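Local coordinates for protein putative creatinine amidohydrolase (Bacteroides fragilis, PDB 3LUB) that probably hydrolyses carbon-nitrogen bonds of linear amides, as a member of the creatininase superfamily that holds two zinc ions, at residues S170-M173 against E178-N181; L46-A51 against M69-F74; A55-S60 against P235-L240. All coordinates share one frame; numbering follows the deposited sequence.

Helix 42-62 ties the three contacts together. It supplies one segment each to contacts 2 and 3, and its L46 touches contact 1, with L46 CD2 3.7 Å from M172 CE. Centre-to-centre distances are about 16 Å (contacts 1 and 2), 15 Å (2 and 3) and 22 Å (1 and 3). Along the chain contacts 2 and 3 interleave, contact 1 follows contact 2, and contact 3 brings helix 226-249 back to helix 42-62, where I50 packs on I236 and L240. Helix 42-62, which bears the zinc ligand D43, thus packs on the parallel sheet, on helix 226-249 and on helix 166-175, which bears the zinc ligand E168.

Contact 1: residues S170-M173 against E178-N181; sequences SVMM and ELVN
S170 OG is gripped by two groups, the carbonyl oxygen of E166 and the backbone N of T225, while further along the same helix the selenomethionines M172 and M173 meet V180 of the returning chain. V180 CG1 carries most of the contact. It lies 3.7 Å from M172 CG and 3.8 Å from M173 CG, so one methyl is lodged between the side chains of two consecutive helix residues. Those chains diverge from each other: M172 sends CG anti to its backbone N (chi1 -172°), whereas M173 sends CG anti to its carbonyl carbon (chi1 -75°), and the M173 chain runs at about a right angle to V180. On the valine, CG1 is the branch that faces the helix. L179 adds a looser touch, its CD1 standing 4.5 Å from M172 SE. The chain therefore leaves helix 166-175 and folds back against its last turn, M173 and V180 approaching to 6.5 Å between CA atoms. Outside, L179 also packs on I45 of helix 42-62 and on M2 of the second subunit. The M172 side chain is about 6 Å from that of the zinc ligand E168. The side chains that meet between the segments are apolar, which suggests that burial and fit, rather than directional bonds, keep this turn beside the metal site.

Contact 2: residues L46-A51 against M69-F74; sequences LPHDIA and MPPVPF
H48 and P71 meet where a beta-alpha-beta crossover closes: strands 23-28 and 66-68 are parallel neighbours joined by helix 42-62, and the chain leaving the second strand passes that helix. The denser part is this one pair. H48 CB lies 4.1 Å from P71 CG, and H48 CD2 is equally far, 4.1 Å, from P71 CD, so the proline ring is slanted against the histidine, touching it at two points. The CG of H48 is anti to the backbone N (chi1 175°), which swings the ring out to that position. M69 O makes a marginal contact at the ring edge, near its plane, 4.2 Å from H48 CD2. The looser side shows in the exposure: both H48 and P71 remain partly open to solvent, and the segments bury just 95 Å² together. Two hydrogen bonds, one at each nitrogen, should nevertheless restrict the rotation of the imidazole: NE2 is hydrogen-bonded to D7 OD1, while D49, whose OD2 has a weak bond to H176 NE2, serves the other. There, H48 ND1 donates to D49 OD1 over 3.1 Å at 170°, the acceptor only 7° out of the ring plane.

Contact 3: residues A55-S60 against P235-L240; sequences AELALS and PIVEKL
L57 reaches across to V237 and E238 as a nearly straight rod. Its CG is anti to the backbone N (chi1 -172°), and with CD1 turned aside (chi2 62°) the other methyl, CD2, becomes the outermost atom, pointing at the facing helix. All the side-chain contact passes through that methyl. V237 meets it with CG1, 4.1 Å from L57 CD2; this branch is itself anti to its backbone N (chi1 162°), and the leucine and valine side chains cross obliquely, joined through one methyl of each. E238 behaves differently. Its CB points away from the opposing helix, so the leucine comes against the backbone instead: L57 CD2 is 4.0 Å from E238 CA, closer than to V237, and 4.5 Å from E238 CG. The aliphatic base of the glutamate thus flanks the methyl while the carboxylate turns to another partner: E238 OE2 forms a salt bridge with R61 NH1 on the L57 helix, beyond this segment. A bound calcium ion lies nearby, about 5 Å from the E238 side chain. The CA atoms of L57 and E238 are 7.5 Å apart, and the two segments cover 97 Å² in all, which is evidence of a light touch between helices. L57 also packs on A241, one turn further along helix 226-249. Helix 42-62 in turn lies against strand 23-28 through A51. The pairing is thus helix against helix, with helix 42-62 packed on the parallel sheet, an arrangement characteristic of the alpha/beta fold of the creatininase family.

Contact 1: residues S170-M173 against E178-N181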
loop_
_atom_site.group_PDB
_atom_site.type_symbol
_atom_site.label_atom_id
_atom_site.label_comp_id
_atom_site.label_asym_id
_atom_site.label_seq_id
_atom_site.Cartn_x
_atom_site.Cartn_y
_atom_site.Cartn_z
ATOM N N SER F 170 -12.369 -35.020 16.985
ATOM C CA SER F 170 -11.751 -35.866 18.006
ATOM C C SER F 170 -10.782 -35.078 18.841
ATOM O O SER F 170 -10.777 -35.221 20.049
ATOM C CB SER F 170 -11.016 -37.088 17.402
ATOM O OG SER F 170 -11.918 -37.992 16.789
ATOM N N VAL F 171 -9.943 -34.276 18.190
ATOM C CA VAL F 171 -8.910 -33.542 18.904
ATOM C C VAL F 171 -9.562 -32.457 19.785
ATOM O O VAL F 171 -9.112 -32.225 20.884
ATOM C CB VAL F 171 -7.858 -32.956 17.949
ATOM C CG1 VAL F 171 -6.778 -32.168 18.735
ATOM C CG2 VAL F 171 -7.216 -34.088 17.067
HETATM N N MSE F 172 -10.660 -31.852 19.330
HETATM C CA MSE F 172 -11.418 -30.898 20.172
HETATM C C MSE F 172 -12.027 -31.642 21.364
HETATM O O MSE F 172 -12.015 -31.134 22.473
HETATM C CB MSE F 172 -12.539 -30.205 19.392
HETATM C CG MSE F 172 -13.226 -29.084 20.163
HETATM SE SE MSE F 172 -11.965 -27.620 20.714
HETATM C CE MSE F 172 -11.515 -26.790 18.970
HETATM N N MSE F 173 -12.578 -32.835 21.134
HETATM C CA MSE F 173 -13.189 -33.607 22.214
HETATM C C MSE F 173 -12.176 -33.927 23.285
HETATM O O MSE F 173 -12.509 -33.937 24.474
HETATM C CB MSE F 173 -13.848 -34.876 21.695
HETATM C CG MSE F 173 -15.166 -34.636 20.983
HETATM SE SE MSE F 173 -15.780 -36.233 20.029
HETATM C CE MSE F 173 -16.708 -37.297 21.548
ATOM N N GLU F 178 -16.027 -29.714 26.650
ATOM C CA GLU F 178 -17.098 -28.788 26.964
ATOM C C GLU F 178 -17.487 -27.879 25.780
ATOM O O GLU F 178 -18.496 -27.213 25.851
ATOM C CB GLU F 178 -16.696 -27.928 28.170
ATOM C CG GLU F 178 -15.737 -26.746 27.935
ATOM C CD GLU F 178 -14.270 -27.153 27.782
ATOM O OE1 GLU F 178 -13.940 -28.359 27.947
ATOM O OE2 GLU F 178 -13.453 -26.253 27.485
ATOM N N LEU F 179 -16.654 -27.815 24.732
ATOM C CA LEU F 179 -16.896 -26.918 23.610
ATOM C C LEU F 179 -17.577 -27.619 22.444
ATOM O O LEU F 179 -17.954 -26.969 21.473
ATOM C CB LEU F 179 -15.593 -26.255 23.143
ATOM C CG LEU F 179 -14.931 -25.251 24.089
ATOM C CD1 LEU F 179 -13.765 -24.566 23.430
ATOM C CD2 LEU F 179 -15.914 -24.192 24.619
ATOM N N VAL F 180 -17.738 -28.935 22.527
ATOM C CA VAL F 180 -18.295 -29.693 21.412
ATOM C C VAL F 180 -19.408 -30.653 21.852
ATOM O O VAL F 180 -19.216 -31.486 22.722
ATOM C CB VAL F 180 -17.174 -30.432 20.593
ATOM C CG1 VAL F 180 -16.128 -31.020 21.493
ATOM C CG2 VAL F 180 -17.779 -31.524 19.700
ATOM N N ASN F 181 -20.583 -30.521 21.251
ATOM C CA ASN F 181 -21.651 -31.473 21.446
ATOM C C ASN F 181 -21.818 -32.231 20.141
ATOM O O ASN F 181 -22.498 -31.757 19.219
ATOM C CB ASN F 181 -22.955 -30.773 21.867
ATOM C CG ASN F 181 -22.902 -30.201 23.313
ATOM O OD1 ASN F 181 -22.323 -30.810 24.226
ATOM N ND2 ASN F 181 -23.527 -29.028 23.516
#

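Contact 2: residues L46-A51 against M69-F74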
loop_
_atom_site.group_PDB
_atom_site.type_symbol
_atom_site.label_atom_id
_atom_site.label_comp_id
_atom_site.label_asym_id
_atom_site.label_seq_id
_atom_site.Cartn_x
_atom_site.Cartn_y
_atom_site.Cartn_z
ATOM N N LEU F 46 -6.896 -25.411 18.619
ATOM C CA LEU F 46 -6.146 -26.647 18.458
ATOM C C LEU F 46 -4.637 -26.457 18.360
ATOM O O LEU F 46 -3.896 -27.103 19.113
ATOM C CB LEU F 46 -6.677 -27.445 17.275
ATOM C CG LEU F 46 -8.094 -27.974 17.523
ATOM C CD1 LEU F 46 -8.486 -29.051 16.471
ATOM C CD2 LEU F 46 -8.201 -28.498 18.960
ATOM N N PRO F 47 -4.152 -25.568 17.460
ATOM C CA PRO F 47 -2.685 -25.330 17.481
ATOM C C PRO F 47 -2.131 -24.704 18.743
ATOM O O PRO F 47 -1.005 -24.955 19.093
ATOM C CB PRO F 47 -2.466 -24.395 16.280
ATOM C CG PRO F 47 -3.799 -23.846 15.933
ATOM C CD PRO F 47 -4.797 -24.857 16.339
ATOM N N HIS F 48 -2.915 -23.857 19.413
ATOM C CA HIS F 48 -2.474 -23.294 20.687
ATOM C C HIS F 48 -2.236 -24.430 21.704
ATOM O O HIS F 48 -1.173 -24.526 22.316
ATOM C CB HIS F 48 -3.506 -22.314 21.256
ATOM C CG HIS F 48 -3.143 -21.822 22.619
ATOM N ND1 HIS F 48 -3.581 -22.430 23.775
ATOM C CD2 HIS F 48 -2.324 -20.820 23.008
ATOM C CE1 HIS F 48 -3.080 -21.800 24.820
ATOM N NE2 HIS F 48 -2.300 -20.829 24.382
ATOM N N ASP F 49 -3.240 -25.282 21.876
ATOM C CA ASP F 49 -3.141 -26.409 22.840
ATOM C C ASP F 49 -2.027 -27.414 22.498
ATOM O O ASP F 49 -1.235 -27.806 23.376
ATOM C CB ASP F 49 -4.500 -27.093 22.973
ATOM C CG ASP F 49 -5.520 -26.224 23.703
ATOM O OD1 ASP F 49 -5.175 -25.062 24.073
ATOM O OD2 ASP F 49 -6.677 -26.681 23.877
ATOM N N ILE F 50 -1.899 -27.787 21.220
ATOM C CA ILE F 50 -0.772 -28.624 20.775
ATOM C C ILE F 50 0.582 -27.968 21.059
ATOM O O ILE F 50 1.498 -28.603 21.595
ATOM C CB ILE F 50 -0.881 -28.986 19.275
ATOM C CG1 ILE F 50 -2.100 -29.905 19.053
ATOM C CG2 ILE F 50 0.425 -29.607 18.758
ATOM C CD1 ILE F 50 -2.548 -30.004 17.640
ATOM N N ALA F 51 0.723 -26.700 20.705
ATOM C CA ALA F 51 2.011 -26.003 20.853
ATOM C C ALA F 51 2.419 -25.847 22.305
ATOM O O ALA F 51 3.602 -25.989 22.644
ATOM C CB ALA F 51 1.982 -24.634 20.130
HETATM N N MSE F 69 2.698 -17.747 21.666
HETATM C CA MSE F 69 2.019 -16.497 21.554
HETATM C C MSE F 69 0.462 -16.662 21.460
HETATM O O MSE F 69 -0.062 -17.771 21.274
HETATM C CB MSE F 69 2.545 -15.730 20.335
HETATM C CG MSE F 69 4.027 -15.445 20.327
HETATM SE SE MSE F 69 4.602 -14.189 21.698
HETATM C CE MSE F 69 3.593 -12.484 21.055
ATOM N N PRO F 70 -0.275 -15.556 21.656
ATOM C CA PRO F 70 -1.713 -15.671 21.448
ATOM C C PRO F 70 -2.046 -16.063 20.003
ATOM O O PRO F 70 -1.435 -15.565 19.062
ATOM C CB PRO F 70 -2.223 -14.269 21.796
ATOM C CG PRO F 70 -1.177 -13.708 22.694
ATOM C CD PRO F 70 0.097 -14.195 22.092
ATOM N N PRO F 71 -3.005 -16.961 19.824
ATOM C CA PRO F 71 -3.368 -17.311 18.437
ATOM C C PRO F 71 -3.905 -16.144 17.556
ATOM O O PRO F 71 -4.611 -15.274 18.041
ATOM C CB PRO F 71 -4.402 -18.420 18.601
ATOM C CG PRO F 71 -4.651 -18.573 20.016
ATOM C CD PRO F 71 -3.790 -17.696 20.821
ATOM N N VAL F 72 -3.571 -16.145 16.264
ATOM C CA VAL F 72 -4.053 -15.121 15.368
ATOM C C VAL F 72 -5.361 -15.642 14.792
ATOM O O VAL F 72 -5.384 -16.693 14.160
ATOM C CB VAL F 72 -3.021 -14.788 14.238
ATOM C CG1 VAL F 72 -3.452 -13.566 13.485
ATOM C CG2 VAL F 72 -1.649 -14.591 14.787
ATOM N N PRO F 73 -6.486 -14.923 15.000
ATOM C CA PRO F 73 -7.736 -15.487 14.536
ATOM C C PRO F 73 -8.132 -15.038 13.117
ATOM O O PRO F 73 -9.317 -14.992 12.817
ATOM C CB PRO F 73 -8.715 -14.925 15.558
ATOM C CG PRO F 73 -8.197 -13.538 15.799
ATOM C CD PRO F 73 -6.696 -13.614 15.654
ATOM N N PHE F 74 -7.156 -14.680 12.275
ATOM C CA PHE F 74 -7.430 -14.084 10.963
ATOM C C PHE F 74 -6.953 -15.032 9.871
ATOM O O PHE F 74 -5.759 -15.041 9.527
ATOM C CB PHE F 74 -6.796 -12.689 10.833
ATOM C CG PHE F 74 -7.344 -11.702 11.809
ATOM C CD1 PHE F 74 -8.650 -11.237 11.680
ATOM C CD2 PHE F 74 -6.596 -11.257 12.873
ATOM C CE1 PHE F 74 -9.194 -10.393 12.623
ATOM C CE2 PHE F 74 -7.143 -10.380 13.816
ATOM C CZ PHE F 74 -8.446 -9.962 13.688
#

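Contact 3: residues A55-S60 against P235-L240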
loop_
_atom_site.group_PDB
_atom_site.type_symbol
_atom_site.label_atom_id
_atom_site.label_comp_id
_atom_site.label_asym_id
_atom_site.label_seq_id
_atom_site.Cartn_x
_atom_site.Cartn_y
_atom_site.Cartn_z
ATOM N N ALA F 55 5.706 -27.405 23.901
ATOM C CA ALA F 55 6.600 -26.502 24.646
ATOM C C ALA F 55 6.922 -27.074 26.030
ATOM O O ALA F 55 8.069 -27.044 26.490
ATOM C CB ALA F 55 5.957 -25.035 24.774
ATOM N N GLU F 56 5.901 -27.591 26.694
ATOM C CA GLU F 56 6.054 -28.203 27.997
ATOM C C GLU F 56 6.948 -29.449 27.908
ATOM O O GLU F 56 7.821 -29.667 28.761
ATOM C CB GLU F 56 4.682 -28.581 28.560
ATOM C CG GLU F 56 3.877 -27.398 29.089
ATOM C CD GLU F 56 2.446 -27.766 29.503
ATOM O OE1 GLU F 56 1.870 -28.767 28.975
ATOM O OE2 GLU F 56 1.879 -27.037 30.351
ATOM N N LEU F 57 6.736 -30.259 26.874
ATOM C CA LEU F 57 7.597 -31.427 26.662
ATOM C C LEU F 57 9.041 -31.050 26.386
ATOM O O LEU F 57 9.935 -31.656 26.977
ATOM C CB LEU F 57 7.077 -32.298 25.536
ATOM C CG LEU F 57 7.765 -33.640 25.343
ATOM C CD1 LEU F 57 7.581 -34.494 26.586
ATOM C CD2 LEU F 57 7.189 -34.285 24.085
ATOM N N ALA F 58 9.287 -30.069 25.507
ATOM C CA ALA F 58 10.658 -29.664 25.211
ATOM C C ALA F 58 11.347 -29.120 26.453
ATOM O O ALA F 58 12.541 -29.321 26.638
ATOM C CB ALA F 58 10.705 -28.608 24.090
ATOM N N LEU F 59 10.608 -28.378 27.280
ATOM C CA LEU F 59 11.176 -27.811 28.506
ATOM C C LEU F 59 11.526 -28.908 29.507
ATOM O O LEU F 59 12.616 -28.888 30.045
ATOM C CB LEU F 59 10.225 -26.814 29.160
ATOM C CG LEU F 59 10.697 -26.044 30.401
ATOM C CD1 LEU F 59 11.984 -25.220 30.142
ATOM C CD2 LEU F 59 9.556 -25.182 30.909
ATOM N N SER F 60 10.615 -29.849 29.761
ATOM C CA SER F 60 10.873 -30.854 30.783
ATOM C C SER F 60 11.966 -31.836 30.350
ATOM O O SER F 60 12.768 -32.286 31.175
ATOM C CB SER F 60 9.601 -31.613 31.155
ATOM O OG SER F 60 9.209 -32.520 30.118
ATOM N N PRO F 235 1.872 -38.311 18.969
ATOM C CA PRO F 235 3.018 -38.171 18.054
ATOM C C PRO F 235 3.272 -36.749 17.485
ATOM O O PRO F 235 4.441 -36.367 17.247
ATOM C CB PRO F 235 2.667 -39.153 16.919
ATOM C CG PRO F 235 1.185 -39.281 16.971
ATOM C CD PRO F 235 0.849 -39.214 18.410
ATOM N N ILE F 236 2.192 -35.990 17.247
ATOM C CA ILE F 236 2.284 -34.593 16.752
ATOM C C ILE F 236 3.100 -33.791 17.772
ATOM O O ILE F 236 4.102 -33.132 17.446
ATOM C CB ILE F 236 0.838 -33.974 16.494
ATOM C CG1 ILE F 236 0.100 -34.734 15.382
ATOM C CG2 ILE F 236 0.898 -32.479 16.137
ATOM C CD1 ILE F 236 -1.412 -34.387 15.248
ATOM N N VAL F 237 2.694 -33.904 19.031
ATOM C CA VAL F 237 3.345 -33.191 20.142
ATOM C C VAL F 237 4.807 -33.534 20.286
ATOM O O VAL F 237 5.655 -32.647 20.466
ATOM C CB VAL F 237 2.580 -33.422 21.464
ATOM C CG1 VAL F 237 3.493 -33.078 22.672
ATOM C CG2 VAL F 237 1.261 -32.559 21.442
ATOM N N GLU F 238 5.118 -34.822 20.150
ATOM C CA GLU F 238 6.493 -35.298 20.288
ATOM C C GLU F 238 7.396 -34.836 19.128
ATOM O O GLU F 238 8.552 -34.413 19.338
ATOM C CB GLU F 238 6.477 -36.848 20.420
ATOM C CG GLU F 238 7.801 -37.432 20.948
ATOM C CD GLU F 238 8.909 -37.381 19.916
ATOM O OE1 GLU F 238 8.615 -37.647 18.726
ATOM O OE2 GLU F 238 10.066 -37.056 20.280
ATOM N N LYS F 239 6.874 -34.902 17.900
ATOM C CA LYS F 239 7.619 -34.354 16.746
ATOM C C LYS F 239 7.841 -32.847 16.835
ATOM O O LYS F 239 8.907 -32.361 16.488
ATOM C CB LYS F 239 6.919 -34.654 15.427
ATOM C CG LYS F 239 7.251 -35.992 14.806
ATOM C CD LYS F 239 6.822 -36.000 13.314
ATOM C CE LYS F 239 6.717 -37.424 12.762
ATOM N NZ LYS F 239 7.861 -38.296 13.189
ATOM N N LEU F 240 6.831 -32.097 17.273
ATOM C CA LEU F 240 6.969 -30.647 17.404
ATOM C C LEU F 240 7.996 -30.305 18.487
ATOM O O LEU F 240 8.878 -29.474 18.273
ATOM C CB LEU F 240 5.596 -29.978 17.650
ATOM C CG LEU F 240 4.713 -29.858 16.398
ATOM C CD1 LEU F 240 3.240 -29.519 16.686
ATOM C CD2 LEU F 240 5.314 -28.835 15.350
#